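Probable adenylyl-sulfate kinase (Synechocystis sp., PDB 5CB8) phosphorylates adenosine 5'-phosphosulfate at its 3'-hydroxyl with ATP, making the activated sulfate 3'-phosphoadenylyl sulfate. Local coordinates at residues E57-D62 / V98-S103; N67-L72 / D80-R85; S106-I111 / P160-T165. All coordinates share one frame; numbering follows the deposited sequence.

Interaction 1. Residues E57-D62 / V98-S103. With ADX (adenosine-5'-phosphosulfate), chain G.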
loop_
_atom_site.group_PDB
_atom_site.type_symbol
_atom_site.label_atom_id
_atom_site.label_comp_id
_atom_site.label_asym_id
_atom_site.label_seq_id
_atom_site.Cartn_x
_atom_site.Cartn_y
_atom_site.Cartn_z
ATOM N N GLU B 57 11.993 2.266 -0.121
ATOM C CA GLU B 57 10.951 2.333 0.903
ATOM C C GLU B 57 11.143 1.157 1.840
ATOM O O GLU B 57 11.500 0.064 1.402
ATOM C CB GLU B 57 9.549 2.270 0.279
ATOM C CG GLU B 57 9.167 3.500 -0.567
ATOM C CD GLU B 57 9.108 4.784 0.250
ATOM O OE1 GLU B 57 8.967 4.712 1.494
ATOM O OE2 GLU B 57 9.200 5.876 -0.357
ATOM N N VAL B 58 10.919 1.374 3.130
ATOM C CA VAL B 58 11.014 0.282 4.100
ATOM C C VAL B 58 9.625 -0.056 4.599
ATOM O O VAL B 58 8.867 0.843 4.966
ATOM C CB VAL B 58 11.884 0.680 5.298
ATOM C CG1 VAL B 58 11.909 -0.438 6.341
ATOM C CG2 VAL B 58 13.287 0.997 4.830
ATOM N N LEU B 59 9.277 -1.341 4.580
ATOM C CA LEU B 59 8.025 -1.798 5.170
ATOM C C LEU B 59 8.373 -2.783 6.282
ATOM O O LEU B 59 8.624 -3.962 6.030
ATOM C CB LEU B 59 7.110 -2.432 4.108
ATOM C CG LEU B 59 6.640 -1.501 2.970
ATOM C CD1 LEU B 59 5.891 -2.287 1.889
ATOM C CD2 LEU B 59 5.756 -0.372 3.507
ATOM N N ASP B 60 8.424 -2.268 7.508
ATOM C CA ASP B 60 8.770 -3.040 8.695
ATOM C C ASP B 60 7.473 -3.481 9.359
ATOM O O ASP B 60 6.634 -2.641 9.709
ATOM C CB ASP B 60 9.576 -2.131 9.633
ATOM C CG ASP B 60 10.067 -2.836 10.901
ATOM O OD1 ASP B 60 9.546 -3.908 11.278
ATOM O OD2 ASP B 60 10.980 -2.280 11.546
ATOM N N GLY B 61 7.307 -4.792 9.541
ATOM C CA GLY B 61 6.100 -5.332 10.153
ATOM C C GLY B 61 5.665 -4.641 11.440
ATOM O O GLY B 61 4.469 -4.357 11.624
ATOM N N ASP B 62 6.623 -4.379 12.331
ATOM C CA ASP B 62 6.324 -3.716 13.602
ATOM C C ASP B 62 5.724 -2.340 13.362
ATOM O O ASP B 62 4.872 -1.877 14.119
ATOM C CB ASP B 62 7.589 -3.505 14.432
ATOM C CG ASP B 62 8.308 -4.796 14.785
ATOM O OD1 ASP B 62 7.734 -5.893 14.610
ATOM O OD2 ASP B 62 9.469 -4.693 15.252
ATOM N N VAL B 98 11.129 1.046 -7.582
ATOM C CA VAL B 98 11.559 1.271 -6.202
ATOM C C VAL B 98 12.184 0.015 -5.576
ATOM O O VAL B 98 11.736 -1.109 -5.828
ATOM C CB VAL B 98 10.380 1.748 -5.328
ATOM C CG1 VAL B 98 10.861 2.148 -3.946
ATOM C CG2 VAL B 98 9.676 2.927 -5.981
ATOM N N ILE B 99 13.228 0.209 -4.773
ATOM C CA ILE B 99 13.797 -0.873 -3.982
ATOM C C ILE B 99 13.019 -0.923 -2.670
ATOM O O ILE B 99 12.981 0.057 -1.929
ATOM C CB ILE B 99 15.294 -0.631 -3.692
ATOM C CG1 ILE B 99 16.120 -0.776 -4.974
ATOM C CG2 ILE B 99 15.801 -1.601 -2.633
ATOM C CD1 ILE B 99 17.588 -0.364 -4.820
ATOM N N VAL B 100 12.378 -2.055 -2.391
ATOM C CA VAL B 100 11.541 -2.174 -1.201
ATOM C C VAL B 100 12.193 -3.109 -0.194
ATOM O O VAL B 100 12.507 -4.257 -0.523
ATOM C CB VAL B 100 10.146 -2.724 -1.563
ATOM C CG1 VAL B 100 9.236 -2.740 -0.323
ATOM C CG2 VAL B 100 9.527 -1.880 -2.667
ATOM N N LEU B 101 12.414 -2.617 1.023
ATOM C CA LEU B 101 12.964 -3.455 2.092
ATOM C C LEU B 101 11.833 -3.875 3.012
ATOM O O LEU B 101 11.248 -3.035 3.691
ATOM C CB LEU B 101 14.002 -2.681 2.918
ATOM C CG LEU B 101 15.453 -2.580 2.443
ATOM C CD1 LEU B 101 15.555 -2.365 0.961
ATOM C CD2 LEU B 101 16.195 -1.476 3.185
ATOM N N VAL B 102 11.525 -5.168 3.041
ATOM C CA VAL B 102 10.482 -5.671 3.940
ATOM C C VAL B 102 11.123 -6.418 5.096
ATOM O O VAL B 102 12.041 -7.220 4.896
ATOM C CB VAL B 102 9.515 -6.612 3.211
ATOM C CG1 VAL B 102 8.500 -7.225 4.203
ATOM C CG2 VAL B 102 8.783 -5.857 2.100
ATOM N N SER B 103 10.656 -6.139 6.309
ATOM C CA SER B 103 11.099 -6.878 7.480
ATOM C C SER B 103 9.852 -7.372 8.197
ATOM O O SER B 103 9.116 -6.579 8.787
ATOM C CB SER B 103 11.906 -5.981 8.417
ATOM O OG SER B 103 12.318 -6.698 9.572
HETATM S SB ADX G . 3.886 -11.622 10.902
HETATM O O1B ADX G . 2.532 -11.186 10.539
HETATM O O2B ADX G . 4.821 -11.474 9.772
HETATM O O3B ADX G . 3.829 -13.016 11.362
HETATM P PA ADX G . 4.999 -9.322 11.957
HETATM O O1A ADX G . 4.093 -8.425 11.119
HETATM O O2A ADX G . 6.449 -9.294 11.482
HETATM O O3A ADX G . 4.393 -10.791 12.061
HETATM O "O5'" ADX G . 4.942 -8.776 13.461
HETATM C "C5'" ADX G . 5.756 -9.359 14.435
HETATM C "C4'" ADX G . 6.007 -8.523 15.565
HETATM O "O4'" ADX G . 4.780 -8.461 16.376
HETATM C "C3'" ADX G . 7.055 -9.087 16.423
HETATM O "O3'" ADX G . 8.219 -8.421 16.199
HETATM C "C2'" ADX G . 6.602 -8.839 17.811
HETATM O "O2'" ADX G . 7.160 -7.699 18.277
HETATM C "C1'" ADX G . 5.124 -8.635 17.736
HETATM N N9 ADX G . 4.315 -9.687 18.280
HETATM C C8 ADX G . 3.278 -9.539 19.139
HETATM N N7 ADX G . 2.667 -10.720 19.282
HETATM C C5 ADX G . 3.302 -11.632 18.505
HETATM C C6 ADX G . 3.091 -12.988 18.259
HETATM N N6 ADX G . 1.975 -13.691 18.867
HETATM N N1 ADX G . 3.924 -13.631 17.414
HETATM C C2 ADX G . 4.936 -12.973 16.805
HETATM N N3 ADX G . 5.157 -11.666 17.015
HETATM C C4 ADX G . 4.357 -10.970 17.858
HETATM O O HOH W 1 10.484 -6.350 11.753
#

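Interaction 2. Residues N67-L72 / D80-R85. With ADX (adenosine-5'-phosphosulfate), chain G; SO4 (sulfate ion), chain I.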
loop_
_atom_site.group_PDB
_atom_site.type_symbol
_atom_site.label_atom_id
_atom_site.label_comp_id
_atom_site.label_asym_id
_atom_site.label_seq_id
_atom_site.Cartn_x
_atom_site.Cartn_y
_atom_site.Cartn_z
ATOM N N ASN B 67 -0.125 1.169 11.126
ATOM C CA ASN B 67 -0.827 1.934 10.085
ATOM C C ASN B 67 -1.505 1.044 9.035
ATOM O O ASN B 67 -2.686 0.695 9.180
ATOM C CB ASN B 67 0.076 3.012 9.437
ATOM C CG ASN B 67 1.438 2.473 8.973
ATOM O OD1 ASN B 67 1.525 1.465 8.268
ATOM N ND2 ASN B 67 2.503 3.172 9.348
ATOM N N LEU B 68 -0.760 0.694 7.993
ATOM C CA LEU B 68 -1.235 -0.174 6.911
ATOM C C LEU B 68 -1.979 -1.415 7.394
ATOM O O LEU B 68 -3.013 -1.798 6.826
ATOM C CB LEU B 68 -0.046 -0.623 6.052
ATOM C CG LEU B 68 -0.377 -1.504 4.841
ATOM C CD1 LEU B 68 -1.170 -0.717 3.819
ATOM C CD2 LEU B 68 0.883 -2.082 4.206
ATOM N N THR B 69 -1.456 -2.063 8.433
ATOM C CA THR B 69 -2.085 -3.296 8.904
ATOM C C THR B 69 -2.527 -3.199 10.357
ATOM O O THR B 69 -2.604 -4.199 11.071
ATOM C CB THR B 69 -1.191 -4.528 8.662
ATOM O OG1 THR B 69 0.114 -4.299 9.212
ATOM C CG2 THR B 69 -1.039 -4.780 7.172
ATOM N N LYS B 70 -2.839 -1.981 10.782
ATOM C CA LYS B 70 -3.409 -1.770 12.105
ATOM C C LYS B 70 -4.720 -2.545 12.190
ATOM O O LYS B 70 -5.465 -2.620 11.209
ATOM C CB LYS B 70 -3.659 -0.280 12.326
ATOM C CG LYS B 70 -4.121 0.089 13.728
ATOM C CD LYS B 70 -4.397 1.594 13.808
ATOM C CE LYS B 70 -4.932 2.012 15.175
ATOM N NZ LYS B 70 -5.351 3.448 15.185
ATOM N N GLY B 71 -4.991 -3.147 13.341
ATOM C CA GLY B 71 -6.226 -3.894 13.506
ATOM C C GLY B 71 -6.058 -5.400 13.386
ATOM O O GLY B 71 -6.925 -6.155 13.813
ATOM N N LEU B 72 -4.953 -5.843 12.796
ATOM C CA LEU B 72 -4.705 -7.273 12.646
ATOM C C LEU B 72 -3.974 -7.821 13.865
ATOM O O LEU B 72 -3.148 -7.126 14.472
ATOM C CB LEU B 72 -3.881 -7.549 11.389
ATOM C CG LEU B 72 -4.507 -7.143 10.056
ATOM C CD1 LEU B 72 -3.593 -7.515 8.892
ATOM C CD2 LEU B 72 -5.881 -7.780 9.890
ATOM N N ASP B 80 -1.676 -13.969 7.522
ATOM C CA ASP B 80 -1.792 -14.084 6.067
ATOM C C ASP B 80 -2.233 -12.753 5.468
ATOM O O ASP B 80 -1.676 -12.287 4.469
ATOM C CB ASP B 80 -2.766 -15.202 5.660
ATOM C CG ASP B 80 -2.189 -16.595 5.870
ATOM O OD1 ASP B 80 -1.013 -16.705 6.274
ATOM O OD2 ASP B 80 -2.907 -17.588 5.610
ATOM N N THR B 81 -3.244 -12.144 6.076
ATOM C CA THR B 81 -3.722 -10.854 5.591
ATOM C C THR B 81 -2.597 -9.832 5.657
ATOM O O THR B 81 -2.380 -9.064 4.711
ATOM C CB THR B 81 -4.915 -10.356 6.406
ATOM O OG1 THR B 81 -5.991 -11.289 6.265
ATOM C CG2 THR B 81 -5.367 -8.981 5.909
ATOM N N ASN B 82 -1.875 -9.838 6.773
ATOM C CA ASN B 82 -0.791 -8.881 6.985
ATOM C C ASN B 82 0.268 -8.988 5.894
ATOM O O ASN B 82 0.607 -8.002 5.227
ATOM C CB ASN B 82 -0.181 -9.102 8.375
ATOM C CG ASN B 82 0.946 -8.121 8.692
ATOM O OD1 ASN B 82 0.761 -6.898 8.643
ATOM N ND2 ASN B 82 2.112 -8.653 9.048
ATOM N N ILE B 83 0.775 -10.196 5.692
ATOM C CA ILE B 83 1.830 -10.411 4.714
ATOM C C ILE B 83 1.345 -10.137 3.290
ATOM O O ILE B 83 2.060 -9.523 2.492
ATOM C CB ILE B 83 2.412 -11.824 4.833
ATOM C CG1 ILE B 83 3.064 -11.992 6.212
ATOM C CG2 ILE B 83 3.419 -12.086 3.722
ATOM C CD1 ILE B 83 4.063 -10.885 6.571
ATOM N N ARG B 84 0.134 -10.578 2.968
ATOM C CA ARG B 84 -0.412 -10.304 1.637
ATOM C C ARG B 84 -0.578 -8.805 1.369
ATOM O O ARG B 84 -0.385 -8.344 0.231
ATOM C CB ARG B 84 -1.733 -11.061 1.428
ATOM C CG ARG B 84 -1.526 -12.549 1.142
ATOM C CD ARG B 84 -2.813 -13.322 1.285
ATOM N NE ARG B 84 -2.684 -14.675 0.746
ATOM C CZ ARG B 84 -3.452 -15.696 1.104
ATOM N NH1 ARG B 84 -4.398 -15.522 2.020
ATOM N NH2 ARG B 84 -3.272 -16.886 0.541
ATOM N N ARG B 85 -0.916 -8.037 2.404
ATOM C CA ARG B 85 -1.109 -6.596 2.225
ATOM C C ARG B 85 0.231 -5.887 2.047
ATOM O O ARG B 85 0.367 -4.989 1.212
ATOM C CB ARG B 85 -1.883 -5.989 3.401
ATOM C CG ARG B 85 -2.352 -4.553 3.141
ATOM C CD ARG B 85 -3.241 -4.048 4.280
ATOM N NE ARG B 85 -4.430 -4.883 4.455
ATOM C CZ ARG B 85 -5.164 -4.911 5.565
ATOM N NH1 ARG B 85 -4.836 -4.153 6.598
ATOM N NH2 ARG B 85 -6.240 -5.685 5.639
HETATM S SB ADX G . 3.886 -11.622 10.902
HETATM O O1B ADX G . 2.532 -11.186 10.539
HETATM O O2B ADX G . 4.821 -11.474 9.772
HETATM O O3B ADX G . 3.829 -13.016 11.362
HETATM P PA ADX G . 4.999 -9.322 11.957
HETATM O O1A ADX G . 4.093 -8.425 11.119
HETATM O O2A ADX G . 6.449 -9.294 11.482
HETATM O O3A ADX G . 4.393 -10.791 12.061
HETATM O "O5'" ADX G . 4.942 -8.776 13.461
HETATM C "C5'" ADX G . 5.756 -9.359 14.435
HETATM C "C4'" ADX G . 6.007 -8.523 15.565
HETATM O "O4'" ADX G . 4.780 -8.461 16.376
HETATM C "C3'" ADX G . 7.055 -9.087 16.423
HETATM O "O3'" ADX G . 8.219 -8.421 16.199
HETATM C "C2'" ADX G . 6.602 -8.839 17.811
HETATM O "O2'" ADX G . 7.160 -7.699 18.277
HETATM C "C1'" ADX G . 5.124 -8.635 17.736
HETATM N N9 ADX G . 4.315 -9.687 18.280
HETATM C C8 ADX G . 3.278 -9.539 19.139
HETATM N N7 ADX G . 2.667 -10.720 19.282
HETATM C C5 ADX G . 3.302 -11.632 18.505
HETATM C C6 ADX G . 3.091 -12.988 18.259
HETATM N N6 ADX G . 1.975 -13.691 18.867
HETATM N N1 ADX G . 3.924 -13.631 17.414
HETATM C C2 ADX G . 4.936 -12.973 16.805
HETATM N N3 ADX G . 5.157 -11.666 17.015
HETATM C C4 ADX G . 4.357 -10.970 17.858
HETATM S S SO4 I . -6.398 -12.050 2.783
HETATM O O1 SO4 I . -5.546 -11.095 2.068
HETATM O O2 SO4 I . -7.132 -11.325 3.828
HETATM O O3 SO4 I . -7.352 -12.645 1.842
HETATM O O4 SO4 I . -5.581 -13.126 3.385
HETATM O O HOH W 2 -6.442 -4.146 9.062
#

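Interaction 3. Residues S106-I111 / P160-T165. With ADX (adenosine-5'-phosphosulfate), chain G.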
loop_
_atom_site.group_PDB
_atom_site.type_symbol
_atom_site.label_atom_id
_atom_site.label_comp_id
_atom_site.label_asym_id
_atom_site.label_seq_id
_atom_site.Cartn_x
_atom_site.Cartn_y
_atom_site.Cartn_z
ATOM N N SER B 106 6.807 -13.172 8.834
ATOM C CA SER B 106 6.309 -13.942 7.684
ATOM C C SER B 106 6.596 -15.438 7.802
ATOM O O SER B 106 7.358 -16.002 7.006
ATOM C CB SER B 106 6.869 -13.393 6.366
ATOM O OG SER B 106 8.269 -13.153 6.434
ATOM N N PRO B 107 5.968 -16.088 8.794
ATOM C CA PRO B 107 6.345 -17.442 9.211
ATOM C C PRO B 107 5.838 -18.534 8.280
ATOM O O PRO B 107 6.293 -19.667 8.411
ATOM C CB PRO B 107 5.681 -17.576 10.582
ATOM C CG PRO B 107 4.451 -16.708 10.475
ATOM C CD PRO B 107 4.874 -15.534 9.617
ATOM N N TYR B 108 4.932 -18.215 7.359
ATOM C CA TYR B 108 4.424 -19.241 6.440
ATOM C C TYR B 108 5.088 -19.227 5.059
ATOM O O TYR B 108 4.946 -18.262 4.292
ATOM C CB TYR B 108 2.898 -19.148 6.319
ATOM C CG TYR B 108 2.213 -19.479 7.629
ATOM C CD1 TYR B 108 2.077 -20.797 8.042
ATOM C CD2 TYR B 108 1.742 -18.473 8.466
ATOM C CE1 TYR B 108 1.471 -21.114 9.244
ATOM C CE2 TYR B 108 1.131 -18.781 9.680
ATOM C CZ TYR B 108 1.000 -20.105 10.059
ATOM O OH TYR B 108 0.393 -20.431 11.259
ATOM N N ALA B 109 5.789 -20.317 4.738
ATOM C CA ALA B 109 6.518 -20.430 3.473
ATOM C C ALA B 109 5.628 -20.262 2.238
ATOM O O ALA B 109 6.012 -19.585 1.278
ATOM C CB ALA B 109 7.275 -21.763 3.410
ATOM N N ALA B 110 4.449 -20.884 2.246
ATOM C CA ALA B 110 3.563 -20.809 1.079
ATOM C C ALA B 110 3.133 -19.371 0.788
ATOM O O ALA B 110 2.933 -18.996 -0.367
ATOM C CB ALA B 110 2.337 -21.709 1.267
ATOM N N ILE B 111 2.966 -18.576 1.838
ATOM C CA ILE B 111 2.607 -17.166 1.676
ATOM C C ILE B 111 3.800 -16.350 1.154
ATOM O O ILE B 111 3.639 -15.508 0.267
ATOM C CB ILE B 111 2.130 -16.551 2.994
ATOM C CG1 ILE B 111 0.926 -17.331 3.544
ATOM C CG2 ILE B 111 1.781 -15.072 2.791
ATOM C CD1 ILE B 111 -0.305 -17.238 2.662
ATOM N N PRO B 160 3.759 -21.513 14.365
ATOM C CA PRO B 160 4.789 -22.024 13.450
ATOM C C PRO B 160 5.831 -20.993 13.031
ATOM O O PRO B 160 5.541 -19.795 12.973
ATOM C CB PRO B 160 3.982 -22.433 12.206
ATOM C CG PRO B 160 2.575 -22.596 12.678
ATOM C CD PRO B 160 2.410 -21.568 13.769
ATOM N N TYR B 161 7.046 -21.457 12.747
ATOM C CA TYR B 161 7.936 -20.703 11.870
ATOM C C TYR B 161 8.474 -21.703 10.871
ATOM O O TYR B 161 9.094 -22.707 11.252
ATOM C CB TYR B 161 9.094 -19.978 12.582
ATOM C CG TYR B 161 9.902 -19.232 11.536
ATOM C CD1 TYR B 161 9.418 -18.045 10.983
ATOM C CD2 TYR B 161 11.092 -19.751 11.035
ATOM C CE1 TYR B 161 10.117 -17.381 9.986
ATOM C CE2 TYR B 161 11.792 -19.100 10.040
ATOM C CZ TYR B 161 11.300 -17.918 9.518
ATOM O OH TYR B 161 11.999 -17.263 8.522
ATOM N N GLU B 162 8.213 -21.448 9.597
ATOM C CA GLU B 162 8.645 -22.354 8.540
ATOM C C GLU B 162 9.839 -21.740 7.819
ATOM O O GLU B 162 9.681 -20.811 7.029
ATOM C CB GLU B 162 7.493 -22.599 7.558
ATOM C CG GLU B 162 6.222 -23.120 8.234
ATOM C CD GLU B 162 5.055 -23.275 7.273
ATOM O OE1 GLU B 162 5.101 -22.688 6.168
ATOM O OE2 GLU B 162 4.079 -23.978 7.623
ATOM N N PRO B 163 11.042 -22.259 8.093
ATOM C CA PRO B 163 12.248 -21.614 7.563
ATOM C C PRO B 163 12.370 -21.769 6.053
ATOM O O PRO B 163 12.011 -22.817 5.514
ATOM C CB PRO B 163 13.382 -22.375 8.259
ATOM C CG PRO B 163 12.803 -23.714 8.571
ATOM C CD PRO B 163 11.352 -23.464 8.888
ATOM N N PRO B 164 12.856 -20.724 5.371
ATOM C CA PRO B 164 13.119 -20.821 3.934
ATOM C C PRO B 164 14.011 -22.022 3.624
ATOM O O PRO B 164 14.977 -22.272 4.343
ATOM C CB PRO B 164 13.878 -19.523 3.647
ATOM C CG PRO B 164 13.275 -18.554 4.596
ATOM C CD PRO B 164 13.063 -19.353 5.875
ATOM N N THR B 165 13.675 -22.770 2.583
ATOM C CA THR B 165 14.495 -23.911 2.199
ATOM C C THR B 165 15.465 -23.521 1.090
ATOM O O THR B 165 16.498 -24.170 0.895
ATOM C CB THR B 165 13.631 -25.087 1.729
ATOM O OG1 THR B 165 12.705 -24.626 0.735
ATOM C CG2 THR B 165 12.864 -25.687 2.912
HETATM S SB ADX G . 3.886 -11.622 10.902
HETATM O O1B ADX G . 2.532 -11.186 10.539
HETATM O O2B ADX G . 4.821 -11.474 9.772
HETATM O O3B ADX G . 3.829 -13.016 11.362
HETATM P PA ADX G . 4.999 -9.322 11.957
HETATM O O1A ADX G . 4.093 -8.425 11.119
HETATM O O2A ADX G . 6.449 -9.294 11.482
HETATM O O3A ADX G . 4.393 -10.791 12.061
HETATM O "O5'" ADX G . 4.942 -8.776 13.461
HETATM C "C5'" ADX G . 5.756 -9.359 14.435
HETATM C "C4'" ADX G . 6.007 -8.523 15.565
HETATM O "O4'" ADX G . 4.780 -8.461 16.376
HETATM C "C3'" ADX G . 7.055 -9.087 16.423
HETATM O "O3'" ADX G . 8.219 -8.421 16.199
HETATM C "C2'" ADX G . 6.602 -8.839 17.811
HETATM O "O2'" ADX G . 7.160 -7.699 18.277
HETATM C "C1'" ADX G . 5.124 -8.635 17.736
HETATM N N9 ADX G . 4.315 -9.687 18.280
HETATM C C8 ADX G . 3.278 -9.539 19.139
HETATM N N7 ADX G . 2.667 -10.720 19.282
HETATM C C5 ADX G . 3.302 -11.632 18.505
HETATM C C6 ADX G . 3.091 -12.988 18.259
HETATM N N6 ADX G . 1.975 -13.691 18.867
HETATM N N1 ADX G . 3.924 -13.631 17.414
HETATM C C2 ADX G . 4.936 -12.973 16.805
HETATM N N3 ADX G . 5.157 -11.666 17.015
HETATM C C4 ADX G . 4.357 -10.970 17.858
HETATM O O HOH W 3 3.198 -22.470 4.244
#

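Interaction 1. Residues E57-D62 / V98-S103
Glu57 N on Ile99 O starts the pairing of two parallel strands, and Leu101 N gives its hydrogen back to Glu57 O at 2.9 Å. Leu59 N then bonds Leu101 O at 2.7 Å, Ser103 N returns to Leu59 O, and Gly61 N, already in the next helix, ends the run on Ser103 O at 2.7 Å and a nearly straight 174°. The tight side carries Leu59, Val100 and Val102: Leu59 CD1 lies 4.0 Å from Val100 CG1, and all three meet Ser90 of helix 76-94. On the other face the fit is looser and partly wet. Val58 CG2 only just reaches Leu101 CD2, at 4.2 Å, and a water joins Asp60 OD1 to Ser103 OG. Asp60 caps helix 61-64 with CG opposite the backbone N (chi1 -177°), which places OD1 at the Asp62 amide, 3.1 Å from Asp62 N. Asp62 OD1 accepts from O3' of the bound adenosine-5'-phosphosulfate, the hydroxyl to be phosphorylated. Glu57 turns outward to Arg95 and Asn96 of the second subunit. Strand 56-60 is one of the two edge strands of the chain's parallel sheet; strand 99-103 separates it from strand 26-31, and helix 38-50 packs on the face of Val58 and Ser103, helix 76-94 on the other.

Interaction 2. Residues N67-L72 / D80-R85
Asn82 OD1 receives the hydroxyl of Thr69 OG1 at 2.7 Å, nearly in line with its C=O bond. For this Thr69 holds OG1 between its backbone N and carbonyl carbon (chi1 53°), and its side chain crosses that of Asn82 at about a right angle. The bond helps fix the rotation of the amide, whose ND2 faces the substrate: it donates to O1B of the sulfate group of adenosine-5'-phosphosulfate at 3.0 Å and, weakly, to O1A of the phosphate. Thr69 is thus a second-shell residue behind Asn82, which binds the substrate. Further along the helix, Arg85 slides past Leu68 in the opposite direction, CD 3.9 Å from Leu68 CG. A bend at chi3 (-59°) brings NH1 back to Leu68 O at 3.0 Å, in the guanidinium plane and on a lone pair of the carbonyl. A water also accepts from NH1 and donates to Lys70 O. Leu72 CD1 lies over one face of that guanidinium and packs on Asn82 CB, 3.8 Å away. Leu68 also packs on Arg85 of the second subunit, and Arg85 on its Leu68. In this APS kinase helix 76-94 supplies Asn82 and Ile83 to the phosphosulfate pocket, and two successive beta turns in 67-72, type I then type II, back it from the second shell.

Interaction 3. Residues S106-I111 / P160-T165
This contact holds Ser106, the probable phosphoserine site, beside the phosphosulfate pocket, and in it the proline-rich residues 160-165 run beside the start of helix 109-119. Pro107 and Tyr161 form its centre: Pro107 CB lies 3.8 Å from Tyr161 CD1, and on the proline's substrate side CD comes within 3.2 Å of O3B of adenosine-5'-phosphosulfate. With CG opposite the backbone N (chi1 -179°), Tyr161 brings CD1 over to Pro107 CA and CB, and its hydroxyl bonds Thr31 next to the probable ATP-binding P-loop. Ser106 N donates to the sulfate oxygen O2B at 2.8 Å, while its hydroxyl group is engaged by Ala104 O, Trp29 and Thr31. In the P-loop kinase fold this connection follows strand 99-103 at the C-terminal ends of the parallel strands. Glu162, distant in sequence, grips it twice, once in the loop and once at the helix start. Its backbone N bonds Pro107 O at 2.9 Å, in the carbonyl plane, and its extended side chain carries OE1 to Ala109 N, also 2.9 Å, on the anti side of the carboxylate. The Ala109 amide, and Ala110 N through a water, would probably stabilise its negative charge. The Tyr108 ring stands 80° from the carboxylate plane, CD1 3.8 Å from Glu162 OE2, and its far end rests on Pro160, whose CG is 3.4 Å from Tyr108 OH; Lys76 makes a cation-pi contact with the same ring.

How the interactions relate
From the N terminus, the chain passes through strand 26-31 and helix 38-50 before reaching strand 56-60, the first partner of interaction 1. Pairing with strand 99-103 closes a long excursion, and interaction 2 sits wholly within it, folding the loop after helix 61-64 onto helix 76-94. Leaving strand 99-103, the chain soon enters residues 106-111, and interaction 3 closes a second loop, in series with the first, by bringing back residues 160-165 from just before strand 169-171. Interactions 2 and 3 touch where Ile83 packs against Ile111 and Ser106; interactions 1 and 2 stay about 5 Å apart at their nearest atoms. All three meet adenosine-5'-phosphosulfate, and interactions 1 and 2 also reach the second subunit.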